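Local coordinates for signal transduction histidine-protein kinase/phosphatase MprB (Mycobacterium hassiacum, PDB 6BLK) that probably autophosphorylates on a histidine with ATP as a two-component sensor kinase and phosphatase, this piece being its ATP-binding kinase domain, at residues Q74-P77 with G78-E81. Sequence-based numbering, arbitrary orientation.
Sequences QIDP and GHAE
Asp76 and His79 join side chains across the type I turn of a surface β-hairpin, away from the ATP site, and show how one carboxylate can organise a turn. Ring atom ND1 of His79 donates to OD1 of Asp76 over 2.9 Å, the oxygen lying in the ring plane and using its syn lone pair, while carboxylate and ring are turned 75° apart. The same OD1 accepts a bond from the N-H of Gly78 (N to OD1 2.8 Å), nearly in line with its C–O bond: an Asx turn. With CG between backbone N and carbonyl carbon, chi1 65° brings the carboxylate round to both donors. A weak bond from His79 N to Asp76 O closes the turn. Ile75 and Asp76 both face His79, a classic β-bulge: His79 O accepts from Ile75 N at 2.9 Å and, weakly, from Asp76 N. Gln74 stretches along the strand, its NE2 reaching Asp76 O at 2.8 Å from above the carbonyl plane. Ile75 CG2 rests 3.9 Å from Glu81 CB, and the Glu81 carboxylate is hydrogen-bonded to His150. Val152 of strand 147-154 touches Ile75, His79 and Glu81, whereas Trp38 meets Gln74 and Ala80. Two donors should favour negative charge on OD1, and the ND1 bond should limit rotation of the ring.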
ATOM      1  N   GLN A  74      11.048  -3.939  10.045  1.00 12.85           N
ATOM      2  CA  GLN A  74      10.913  -5.261  10.655  1.00 11.08           C
ATOM      3  C   GLN A  74      10.185  -5.146  11.995  1.00 13.71           C
ATOM      4  O   GLN A  74      10.473  -4.258  12.787  1.00 19.92           O
ATOM      5  CB  GLN A  74      12.298  -5.868  10.885  1.00 13.88           C
ATOM      6  CG  GLN A  74      12.265  -7.292  11.455  1.00 13.55           C
ATOM      7  CD  GLN A  74      13.604  -7.986  11.424  1.00 14.33           C
ATOM      8  OE1 GLN A  74      14.627  -7.390  11.112  1.00 17.42           O
ATOM      9  NE2 GLN A  74      13.600  -9.281  11.754  1.00 16.54           N
ATOM     10  N   ILE A  75       9.232  -6.039  12.253  1.00 13.25           N
ATOM     11  CA  ILE A  75       8.468  -6.015  13.498  1.00 18.40           C
ATOM     12  C   ILE A  75       8.666  -7.264  14.361  1.00 21.45           C
ATOM     13  O   ILE A  75       8.307  -7.227  15.547  1.00 27.85           O
ATOM     14  CB  ILE A  75       6.958  -5.786  13.229  1.00 18.71           C
ATOM     15  CG1 ILE A  75       6.369  -6.932  12.374  1.00 23.09           C
ATOM     16  CG2 ILE A  75       6.741  -4.450  12.581  1.00 18.46           C
ATOM     17  CD1 ILE A  75       4.837  -6.913  12.237  1.00 24.73           C
ATOM     18  N   ASP A  76       9.241  -8.363  13.831  1.00 18.14           N
ATOM     19  CA  ASP A  76       9.674  -9.549  14.582  1.00 19.29           C
ATOM     20  C   ASP A  76      10.691 -10.332  13.738  1.00 21.83           C
ATOM     21  O   ASP A  76      11.000  -9.929  12.602  1.00 17.85           O
ATOM     22  CB  ASP A  76       8.456 -10.393  15.011  1.00 26.11           C
ATOM     23  CG  ASP A  76       7.693 -10.992  13.858  1.00 26.58           C
ATOM     24  OD1 ASP A  76       8.287 -11.717  13.052  1.00 22.34           O
ATOM     25  OD2 ASP A  76       6.468 -10.756  13.774  1.00 45.06           O
ATOM     26  N   PRO A  77      11.280 -11.431  14.250  1.00 16.57           N
ATOM     27  CA  PRO A  77      12.328 -12.116  13.481  1.00 22.74           C
ATOM     28  C   PRO A  77      11.898 -12.568  12.095  1.00 14.25           C
ATOM     29  O   PRO A  77      12.760 -12.721  11.215  1.00 23.40           O
ATOM     30  CB  PRO A  77      12.693 -13.307  14.385  1.00 27.08           C
ATOM     31  CG  PRO A  77      12.343 -12.825  15.748  1.00 24.18           C
ATOM     32  CD  PRO A  77      11.104 -12.022  15.582  1.00 26.40           C
ATOM     33  N   GLY A  78      10.599 -12.766  11.849  1.00 16.77           N
ATOM     34  CA  GLY A  78      10.188 -13.225  10.540  1.00 13.79           C
ATOM     35  C   GLY A  78       9.188 -12.350   9.800  1.00  9.59           C
ATOM     36  O   GLY A  78       8.673 -12.774   8.763  1.00 15.02           O
ATOM     37  N   HIS A  79       8.952 -11.129  10.263  1.00 11.91           N
ATOM     38  CA  HIS A  79       7.964 -10.290   9.594  1.00 12.00           C
ATOM     39  C   HIS A  79       8.371  -8.828   9.564  1.00 10.39           C
ATOM     40  O   HIS A  79       8.988  -8.317  10.492  1.00 14.23           O
ATOM     41  CB  HIS A  79       6.598 -10.389  10.266  1.00 15.42           C
ATOM     42  CG  HIS A  79       6.011 -11.758  10.264  1.00 10.91           C
ATOM     43  ND1 HIS A  79       6.381 -12.726  11.175  1.00 17.90           N
ATOM     44  CD2 HIS A  79       5.086 -12.327   9.457  1.00 15.87           C
ATOM     45  CE1 HIS A  79       5.712 -13.836  10.920  1.00 17.70           C
ATOM     46  NE2 HIS A  79       4.922 -13.624   9.885  1.00 19.02           N
ATOM     47  N   ALA A  80       7.901  -8.131   8.527  1.00 12.13           N
ATOM     48  CA  ALA A  80       8.054  -6.701   8.412  1.00  9.49           C
ATOM     49  C   ALA A  80       6.710  -6.117   8.017  1.00  9.88           C
ATOM     50  O   ALA A  80       5.815  -6.821   7.554  1.00 12.51           O
ATOM     51  CB  ALA A  80       9.104  -6.299   7.374  1.00 12.56           C
ATOM     52  N   GLU A  81       6.570  -4.839   8.277  1.00  9.83           N
ATOM     53  CA  GLU A  81       5.329  -4.139   8.028  1.00  8.27           C
ATOM     54  C   GLU A  81       5.607  -2.985   7.086  1.00 12.28           C
ATOM     55  O   GLU A  81       6.465  -2.148   7.374  1.00 12.77           O
ATOM     56  CB  GLU A  81       4.730  -3.637   9.344  1.00 11.87           C
ATOM     57  CG  GLU A  81       3.366  -3.047   9.201  1.00 13.52           C
ATOM     58  CD  GLU A  81       2.913  -2.292  10.454  1.00 23.04           C
ATOM     59  OE1 GLU A  81       3.782  -1.828  11.221  1.00 48.02           O
ATOM     60  OE2 GLU A  81       1.688  -2.141  10.661  1.00 27.01           O
TER